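Local structure of alpha-L-rhamnosidase (Streptomyces avermitilis, 3W5M) at residues R306-K314 and V405-I415; R1001-F1009 and F1019-V1030. The protein hydrolyses terminal non-reducing alpha-L-rhamnose residues from plant glycosides such as naringin, rutin and hesperidin and from gum arabic. All coordinates share one frame; numbering follows the deposited sequence.

Contact 1: R306-K314 and V405-I415; sequences RHEFRLPHK and VEYADGTSERI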
# COMPACT_ATOMS: atom_id res chain seq x y z
N ARG A 306 -2.45 -21.32 -19.56
CA ARG A 306 -2.02 -20.95 -20.90
C ARG A 306 -3.02 -21.38 -21.95
O ARG A 306 -3.82 -22.29 -21.71
CB ARG A 306 -0.66 -21.58 -21.27
CG ARG A 306 -0.73 -23.09 -21.48
CD ARG A 306 0.67 -23.69 -21.73
NE ARG A 306 1.45 -22.98 -22.75
CZ ARG A 306 1.45 -23.26 -24.05
NH1 ARG A 306 0.64 -24.19 -24.54
NH2 ARG A 306 2.23 -22.56 -24.87
N HIS A 307 -2.89 -20.74 -23.10
CA HIS A 307 -3.72 -21.00 -24.26
C HIS A 307 -2.94 -20.69 -25.53
O HIS A 307 -2.45 -19.57 -25.70
CB HIS A 307 -4.94 -20.12 -24.18
CG HIS A 307 -5.86 -20.24 -25.36
ND1 HIS A 307 -6.41 -21.43 -25.75
CD2 HIS A 307 -6.35 -19.30 -26.20
CE1 HIS A 307 -7.20 -21.23 -26.80
NE2 HIS A 307 -7.17 -19.95 -27.10
N GLU A 308 -2.85 -21.67 -26.44
CA GLU A 308 -2.35 -21.40 -27.80
C GLU A 308 -3.49 -21.17 -28.79
O GLU A 308 -4.59 -21.72 -28.63
CB GLU A 308 -1.43 -22.52 -28.31
CG GLU A 308 -0.09 -22.52 -27.57
CD GLU A 308 0.94 -23.49 -28.14
OE1 GLU A 308 1.04 -23.61 -29.39
OE2 GLU A 308 1.66 -24.14 -27.33
N PHE A 309 -3.21 -20.33 -29.78
CA PHE A 309 -4.19 -19.96 -30.80
C PHE A 309 -3.46 -19.49 -32.05
O PHE A 309 -2.28 -19.11 -32.02
CB PHE A 309 -5.14 -18.85 -30.27
CG PHE A 309 -4.41 -17.63 -29.75
CD1 PHE A 309 -3.83 -17.64 -28.47
CD2 PHE A 309 -4.26 -16.51 -30.54
CE1 PHE A 309 -3.14 -16.54 -28.02
CE2 PHE A 309 -3.59 -15.38 -30.08
CZ PHE A 309 -3.01 -15.40 -28.82
N ARG A 310 -4.19 -19.52 -33.16
CA ARG A 310 -3.67 -19.14 -34.46
C ARG A 310 -4.29 -17.79 -34.85
O ARG A 310 -5.49 -17.57 -34.65
CB ARG A 310 -4.04 -20.25 -35.46
CG ARG A 310 -3.36 -20.21 -36.82
CD ARG A 310 -4.21 -20.94 -37.85
NE ARG A 310 -3.49 -21.23 -39.10
CZ ARG A 310 -4.07 -21.65 -40.23
NH1 ARG A 310 -5.39 -21.83 -40.31
NH2 ARG A 310 -3.32 -21.89 -41.31
N LEU A 311 -3.47 -16.89 -35.37
CA LEU A 311 -3.95 -15.62 -35.91
C LEU A 311 -3.71 -15.61 -37.43
O LEU A 311 -2.85 -16.34 -37.92
CB LEU A 311 -3.23 -14.44 -35.25
CG LEU A 311 -3.47 -14.22 -33.75
CD1 LEU A 311 -2.68 -13.01 -33.26
CD2 LEU A 311 -4.96 -14.09 -33.47
N PRO A 312 -4.47 -14.78 -38.18
CA PRO A 312 -4.24 -14.76 -39.63
C PRO A 312 -2.93 -14.10 -40.04
O PRO A 312 -2.39 -13.30 -39.27
CB PRO A 312 -5.44 -13.96 -40.16
CG PRO A 312 -5.82 -13.07 -39.03
CD PRO A 312 -5.58 -13.89 -37.79
N HIS A 313 -2.43 -14.42 -41.24
CA HIS A 313 -1.29 -13.71 -41.81
C HIS A 313 -1.75 -12.43 -42.51
O HIS A 313 -1.84 -12.38 -43.74
CB HIS A 313 -0.51 -14.60 -42.80
CG HIS A 313 0.06 -15.83 -42.18
ND1 HIS A 313 1.40 -15.97 -41.89
CD2 HIS A 313 -0.53 -16.98 -41.77
CE1 HIS A 313 1.61 -17.15 -41.33
NE2 HIS A 313 0.46 -17.78 -41.25
N LYS A 314 -2.08 -11.43 -41.71
CA LYS A 314 -2.47 -10.11 -42.19
C LYS A 314 -1.74 -9.11 -41.36
O LYS A 314 -1.36 -9.40 -40.23
CB LYS A 314 -3.96 -9.84 -41.93
CG LYS A 314 -4.94 -10.67 -42.71
CD LYS A 314 -6.33 -10.21 -42.31
CE LYS A 314 -7.36 -11.21 -42.74
NZ LYS A 314 -8.72 -10.77 -42.31
N VAL A 405 -7.17 -8.17 -31.26
CA VAL A 405 -6.26 -7.81 -32.35
C VAL A 405 -7.07 -7.24 -33.51
O VAL A 405 -8.01 -7.89 -33.98
CB VAL A 405 -5.53 -9.05 -32.87
CG1 VAL A 405 -4.39 -8.62 -33.80
CG2 VAL A 405 -5.00 -9.89 -31.69
N GLU A 406 -6.72 -6.03 -33.94
CA GLU A 406 -7.36 -5.36 -35.09
C GLU A 406 -6.39 -5.45 -36.26
O GLU A 406 -5.19 -5.26 -36.09
CB GLU A 406 -7.60 -3.88 -34.84
CG GLU A 406 -8.10 -3.51 -33.45
CD GLU A 406 -9.62 -3.48 -33.31
OE1 GLU A 406 -10.33 -4.25 -34.00
OE2 GLU A 406 -10.10 -2.67 -32.47
N TYR A 407 -6.94 -5.68 -37.45
CA TYR A 407 -6.14 -5.81 -38.66
C TYR A 407 -6.38 -4.63 -39.60
O TYR A 407 -7.44 -3.98 -39.52
CB TYR A 407 -6.44 -7.17 -39.30
CG TYR A 407 -5.89 -8.32 -38.48
CD1 TYR A 407 -4.51 -8.62 -38.51
CD2 TYR A 407 -6.71 -9.07 -37.64
CE1 TYR A 407 -3.99 -9.65 -37.75
CE2 TYR A 407 -6.19 -10.11 -36.88
CZ TYR A 407 -4.82 -10.39 -36.94
OH TYR A 407 -4.27 -11.42 -36.20
N ALA A 408 -5.39 -4.31 -40.44
CA ALA A 408 -5.44 -3.15 -41.31
C ALA A 408 -6.60 -3.23 -42.29
O ALA A 408 -7.10 -2.20 -42.69
CB ALA A 408 -4.10 -2.92 -42.05
N ASP A 409 -7.07 -4.43 -42.63
CA ASP A 409 -8.27 -4.57 -43.49
C ASP A 409 -9.60 -4.32 -42.75
O ASP A 409 -10.68 -4.51 -43.34
CB ASP A 409 -8.31 -5.93 -44.22
CG ASP A 409 -8.51 -7.10 -43.28
OD1 ASP A 409 -8.59 -6.89 -42.04
OD2 ASP A 409 -8.62 -8.25 -43.76
N GLY A 410 -9.50 -3.93 -41.48
CA GLY A 410 -10.66 -3.63 -40.63
C GLY A 410 -11.25 -4.82 -39.90
O GLY A 410 -12.24 -4.66 -39.17
N THR A 411 -10.70 -6.02 -40.12
CA THR A 411 -11.17 -7.23 -39.40
C THR A 411 -10.50 -7.32 -38.02
O THR A 411 -9.55 -6.57 -37.72
CB THR A 411 -10.88 -8.53 -40.15
OG1 THR A 411 -9.46 -8.71 -40.32
CG2 THR A 411 -11.58 -8.55 -41.52
N SER A 412 -10.99 -8.22 -37.19
CA SER A 412 -10.39 -8.42 -35.87
C SER A 412 -10.59 -9.82 -35.32
O SER A 412 -11.40 -10.61 -35.81
CB SER A 412 -10.90 -7.34 -34.89
OG SER A 412 -12.27 -7.49 -34.71
N GLU A 413 -9.81 -10.14 -34.29
CA GLU A 413 -9.90 -11.42 -33.63
C GLU A 413 -9.94 -11.12 -32.14
O GLU A 413 -9.28 -10.18 -31.68
CB GLU A 413 -8.67 -12.29 -33.94
CG GLU A 413 -8.48 -12.64 -35.42
CD GLU A 413 -9.60 -13.51 -35.99
OE1 GLU A 413 -10.34 -14.16 -35.22
OE2 GLU A 413 -9.74 -13.55 -37.24
N ARG A 414 -10.72 -11.89 -31.42
CA ARG A 414 -10.74 -11.79 -29.96
C ARG A 414 -10.41 -13.15 -29.34
O ARG A 414 -11.07 -14.16 -29.63
CB ARG A 414 -12.12 -11.27 -29.50
CG ARG A 414 -12.15 -10.90 -28.03
CD ARG A 414 -13.55 -10.50 -27.61
NE ARG A 414 -13.94 -9.24 -28.22
CZ ARG A 414 -15.00 -8.52 -27.85
NH1 ARG A 414 -15.78 -8.93 -26.86
NH2 ARG A 414 -15.28 -7.40 -28.48
N ILE A 415 -9.39 -13.18 -28.49
CA ILE A 415 -8.98 -14.40 -27.81
C ILE A 415 -9.27 -14.14 -26.33
O ILE A 415 -8.94 -13.09 -25.82
CB ILE A 415 -7.47 -14.69 -28.03
CG1 ILE A 415 -7.12 -14.75 -29.54
CG2 ILE A 415 -7.03 -15.93 -27.28
CD1 ILE A 415 -7.83 -15.87 -30.30
O HOH W 1 -1.87 -12.09 -36.92
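Lys314 supplies the charged part of the contact. Its extended chain carries NZ to the type I turn at Tyr407-Gly410, where NZ forms a salt bridge with OD2 of Asp409 (2.9 Å), on that oxygen's syn lone pair; just after the turn, NZ also donates to OG1 of Thr411 (3.0 Å). Asp409 is itself braced: its OD1 accepts from the hydroxyl of Thr411 and, in an Asx turn, from the backbone N of Thr411, which approaches from above the carboxylate plane. A separate polar link is made by a water that donates to Pro312 O and accepts from Tyr407 OH (2.6 Å).

The remaining contact is apolar. Pro312 lays CG over a face of the Tyr407 ring in a CH-pi contact, 4.0 Å from the ring centroid, while Lys314 O lies at the ring's edge. Ile415 uses two branches: CG1 sits over the Phe309 face, 3.9 Å from its centroid, and CG2 meets the edge of His307 at CD2 (3.6 Å). With CG between backbone N and carbonyl carbon (chi1 54°), Phe309 offers Ile415 that face. Leu311 CD1 and Val405 CG2 meet tip to tip.

Strands 303-311 and 412-416 belong to different sheets; the axes of segments 306-311 and 412-415 run antiparallel and approach to 9.3 Å. CH-pi and aliphatic packing thus joins the layers of this beta-sandwich, and one ion pair ties the turn to the loop after strand 303-311.

Contact 2: R1001-F1009 and F1019-V1030; sequences RVQHTHGTF and FEVGSGSHRFTV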
# COMPACT_ATOMS: atom_id res chain seq x y z
N ARG A 1001 12.74 49.22 1.72
CA ARG A 1001 14.10 49.20 1.17
C ARG A 1001 14.41 47.97 0.30
O ARG A 1001 15.45 47.92 -0.37
CB ARG A 1001 15.15 49.33 2.29
CG ARG A 1001 14.95 50.47 3.29
CD ARG A 1001 15.23 51.85 2.71
NE ARG A 1001 15.84 52.71 3.72
CZ ARG A 1001 17.12 53.09 3.70
NH1 ARG A 1001 17.93 52.70 2.72
NH2 ARG A 1001 17.59 53.87 4.66
N VAL A 1002 13.51 46.98 0.31
CA VAL A 1002 13.68 45.74 -0.46
C VAL A 1002 13.72 46.01 -1.97
O VAL A 1002 12.80 46.60 -2.52
CB VAL A 1002 12.55 44.73 -0.16
CG1 VAL A 1002 12.73 43.46 -0.98
CG2 VAL A 1002 12.49 44.42 1.32
N GLN A 1003 14.80 45.58 -2.62
CA GLN A 1003 14.88 45.68 -4.06
C GLN A 1003 14.13 44.49 -4.67
O GLN A 1003 14.25 43.37 -4.17
CB GLN A 1003 16.33 45.71 -4.51
CG GLN A 1003 17.12 46.90 -3.98
CD GLN A 1003 18.63 46.73 -4.13
OE1 GLN A 1003 19.11 45.97 -4.97
NE2 GLN A 1003 19.38 47.46 -3.31
N HIS A 1004 13.35 44.72 -5.72
CA HIS A 1004 12.62 43.63 -6.38
C HIS A 1004 12.55 43.86 -7.88
O HIS A 1004 12.22 44.97 -8.31
CB HIS A 1004 11.21 43.49 -5.79
CG HIS A 1004 10.40 44.75 -5.82
ND1 HIS A 1004 9.54 45.06 -6.86
CD2 HIS A 1004 10.33 45.79 -4.95
CE1 HIS A 1004 8.98 46.23 -6.62
NE2 HIS A 1004 9.43 46.69 -5.47
N THR A 1005 12.87 42.83 -8.66
CA THR A 1005 12.81 42.95 -10.12
C THR A 1005 11.38 43.11 -10.66
O THR A 1005 11.17 43.86 -11.62
CB THR A 1005 13.53 41.78 -10.84
OG1 THR A 1005 13.00 40.53 -10.37
CG2 THR A 1005 15.04 41.85 -10.60
N HIS A 1006 10.42 42.40 -10.06
CA HIS A 1006 9.01 42.43 -10.50
C HIS A 1006 8.03 42.58 -9.33
O HIS A 1006 8.38 42.39 -8.18
CB HIS A 1006 8.62 41.14 -11.24
CG HIS A 1006 9.51 40.80 -12.40
ND1 HIS A 1006 10.30 39.67 -12.42
CD2 HIS A 1006 9.71 41.43 -13.58
CE1 HIS A 1006 10.96 39.62 -13.56
NE2 HIS A 1006 10.63 40.67 -14.28
N GLY A 1007 6.77 42.87 -9.64
CA GLY A 1007 5.73 42.84 -8.62
C GLY A 1007 5.55 44.18 -7.93
O GLY A 1007 6.29 45.12 -8.23
N THR A 1008 4.60 44.24 -7.01
CA THR A 1008 4.19 45.48 -6.34
C THR A 1008 4.23 45.34 -4.82
O THR A 1008 3.59 44.44 -4.26
CB THR A 1008 2.73 45.83 -6.67
OG1 THR A 1008 2.50 45.65 -8.07
CG2 THR A 1008 2.39 47.26 -6.27
N PHE A 1009 4.95 46.23 -4.16
CA PHE A 1009 4.86 46.34 -2.71
C PHE A 1009 3.40 46.65 -2.39
O PHE A 1009 2.83 47.56 -2.98
CB PHE A 1009 5.77 47.47 -2.22
CG PHE A 1009 5.76 47.66 -0.72
CD1 PHE A 1009 4.78 48.43 -0.09
CD2 PHE A 1009 6.75 47.07 0.07
CE1 PHE A 1009 4.77 48.61 1.29
CE2 PHE A 1009 6.75 47.25 1.45
CZ PHE A 1009 5.76 48.02 2.06
N PHE A 1019 4.75 41.42 -1.12
CA PHE A 1019 4.62 41.75 -2.53
C PHE A 1019 3.53 40.92 -3.19
O PHE A 1019 3.24 39.80 -2.77
CB PHE A 1019 5.95 41.52 -3.25
CG PHE A 1019 7.06 42.41 -2.77
CD1 PHE A 1019 7.18 43.71 -3.26
CD2 PHE A 1019 7.98 41.95 -1.84
CE1 PHE A 1019 8.21 44.53 -2.83
CE2 PHE A 1019 9.02 42.78 -1.40
CZ PHE A 1019 9.14 44.07 -1.90
N GLU A 1020 2.89 41.49 -4.21
CA GLU A 1020 2.01 40.71 -5.08
C GLU A 1020 2.68 40.67 -6.42
O GLU A 1020 3.14 41.69 -6.90
CB GLU A 1020 0.64 41.37 -5.22
CG GLU A 1020 -0.11 41.40 -3.90
CD GLU A 1020 -1.58 41.77 -4.04
OE1 GLU A 1020 -1.89 42.68 -4.84
OE2 GLU A 1020 -2.41 41.14 -3.33
N VAL A 1021 2.77 39.48 -7.01
CA VAL A 1021 3.51 39.31 -8.25
C VAL A 1021 2.77 38.31 -9.16
O VAL A 1021 2.07 37.43 -8.68
CB VAL A 1021 4.99 38.94 -7.94
CG1 VAL A 1021 5.13 37.49 -7.50
CG2 VAL A 1021 5.92 39.24 -9.11
N GLY A 1022 2.91 38.47 -10.47
CA GLY A 1022 2.32 37.53 -11.41
C GLY A 1022 3.32 36.42 -11.66
O GLY A 1022 4.24 36.21 -10.87
N SER A 1023 3.15 35.72 -12.78
CA SER A 1023 4.04 34.61 -13.12
C SER A 1023 5.44 35.09 -13.49
O SER A 1023 5.64 36.29 -13.74
CB SER A 1023 3.43 33.80 -14.27
OG SER A 1023 3.62 34.46 -15.51
N GLY A 1024 6.40 34.18 -13.53
CA GLY A 1024 7.76 34.49 -14.01
C GLY A 1024 8.90 34.17 -13.04
O GLY A 1024 8.68 33.52 -12.02
N SER A 1025 10.11 34.63 -13.40
CA SER A 1025 11.31 34.48 -12.57
C SER A 1025 11.57 35.77 -11.82
O SER A 1025 11.91 36.78 -12.42
CB SER A 1025 12.54 34.19 -13.42
OG SER A 1025 12.37 33.03 -14.22
N HIS A 1026 11.43 35.73 -10.50
CA HIS A 1026 11.54 36.94 -9.69
C HIS A 1026 12.73 36.87 -8.77
O HIS A 1026 13.21 35.79 -8.45
CB HIS A 1026 10.27 37.15 -8.91
CG HIS A 1026 9.03 36.95 -9.72
ND1 HIS A 1026 8.87 37.54 -10.96
CD2 HIS A 1026 7.92 36.22 -9.50
CE1 HIS A 1026 7.70 37.18 -11.46
NE2 HIS A 1026 7.10 36.38 -10.59
N ARG A 1027 13.18 38.06 -8.35
CA ARG A 1027 14.32 38.22 -7.45
C ARG A 1027 14.01 39.29 -6.43
O ARG A 1027 13.41 40.32 -6.77
CB ARG A 1027 15.56 38.63 -8.22
CG ARG A 1027 16.82 38.62 -7.40
CD ARG A 1027 18.01 39.02 -8.25
NE ARG A 1027 19.24 38.74 -7.52
CZ ARG A 1027 19.93 37.61 -7.61
NH1 ARG A 1027 19.53 36.63 -8.41
NH2 ARG A 1027 21.04 37.46 -6.89
N PHE A 1028 14.38 39.03 -5.19
CA PHE A 1028 14.19 39.98 -4.09
C PHE A 1028 15.48 40.01 -3.28
O PHE A 1028 16.04 38.96 -2.96
CB PHE A 1028 13.01 39.57 -3.21
CG PHE A 1028 11.70 39.47 -3.95
CD1 PHE A 1028 11.39 38.35 -4.73
CD2 PHE A 1028 10.74 40.49 -3.84
CE1 PHE A 1028 10.18 38.26 -5.41
CE2 PHE A 1028 9.52 40.40 -4.52
CZ PHE A 1028 9.24 39.28 -5.30
N THR A 1029 15.96 41.21 -2.97
CA THR A 1029 17.21 41.40 -2.26
C THR A 1029 17.06 42.42 -1.14
O THR A 1029 16.39 43.44 -1.31
CB THR A 1029 18.32 41.87 -3.23
OG1 THR A 1029 18.28 41.07 -4.42
CG2 THR A 1029 19.71 41.76 -2.58
N VAL A 1030 17.67 42.13 0.01
CA VAL A 1030 17.74 43.07 1.15
C VAL A 1030 19.21 43.10 1.55
O VAL A 1030 19.75 42.08 1.99
CB VAL A 1030 16.86 42.61 2.35
CG1 VAL A 1030 16.54 43.76 3.28
CG2 VAL A 1030 15.55 42.01 1.85
O HOH W 2 16.36 42.56 -6.21
O HOH W 3 14.00 38.63 -11.99
O HOH W 4 10.78 40.44 -7.93
O HOH W 5 2.01 43.32 -9.14
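Backbone hydrogen bonds join 1001-1009 to 1019-1030 in two antiparallel ladders of the beta-sheet C-terminal domain: strand 1003-1004 pairs with 1024-1030 at the edge of one sheet, and 1008-1013 with 1016-1021, as a beta hairpin, at the edge of another. Gln1003 and Thr1029 exchange N-H...O bonds, as do Thr1008 and Glu1020 within the hairpin. Thr1005 N donates to Arg1027 O, but the return bond from Arg1027 N goes to the side-chain OG1 of Thr1005 (3.2 Å). With chi1 at 54°, that hydroxyl is turned back over its own backbone and takes the place of a carbonyl.

Between the ladders, ND1 of His1006 and ND1 of His1026 share a hydrogen bond of 3.0 Å, so probably only one of these nitrogens carries a proton. The rings meet rim to rim at 75°. NE2 of His1026 donates to Gly1022 O, which, with the ND1 bond, helps to fix the ring's rotation, and CG2 of Val1021 lies over the centre of the His1026 ring. Waters fill in along the strands: one accepts from His1006 N and donates to Arg1027 O, and another links Thr1005 OG1 with Ser1025 O.

On the face carrying His1004, Phe1009, Phe1019 and Phe1028, Phe1019 is the main packing residue. Phe1009 turns its edge to the Phe1019 face, offset, with centroids 6.0 Å apart. The His1004 ring lies obliquely to Phe1019, its plane turned by 50°, while CB of His1004 rests on CD2 of Phe1028 (3.6 Å). Ile994 of strand 989-995 touches both Phe1019 and Phe1028. Val1002 divides its branches, CG2 meeting CG2 of Val1030 at 3.9 Å and CG1 reaching CZ of Phe1019 at 3.8 Å.

How the contacts relate
Contact 1 closes before contact 2 opens along the chain, and the two never touch: their centres are 62 Å apart and their nearest atoms about 43 Å. They share no strand or sheet. Contact 1 joins the sheet containing strand 303-311 to the one ending in strand 412-416, whereas contact 2 lies at the edges of the two C-terminal sheets that end in strands 1003-1004 and 1008-1013. Between them in sequence come a further beta domain and the helical catalytic domain, residues Glu636 and Glu895 included. Each contact thus lies within its own beta domain, away from the annotated rhamnose and calcium sites, and neither joins one domain to another.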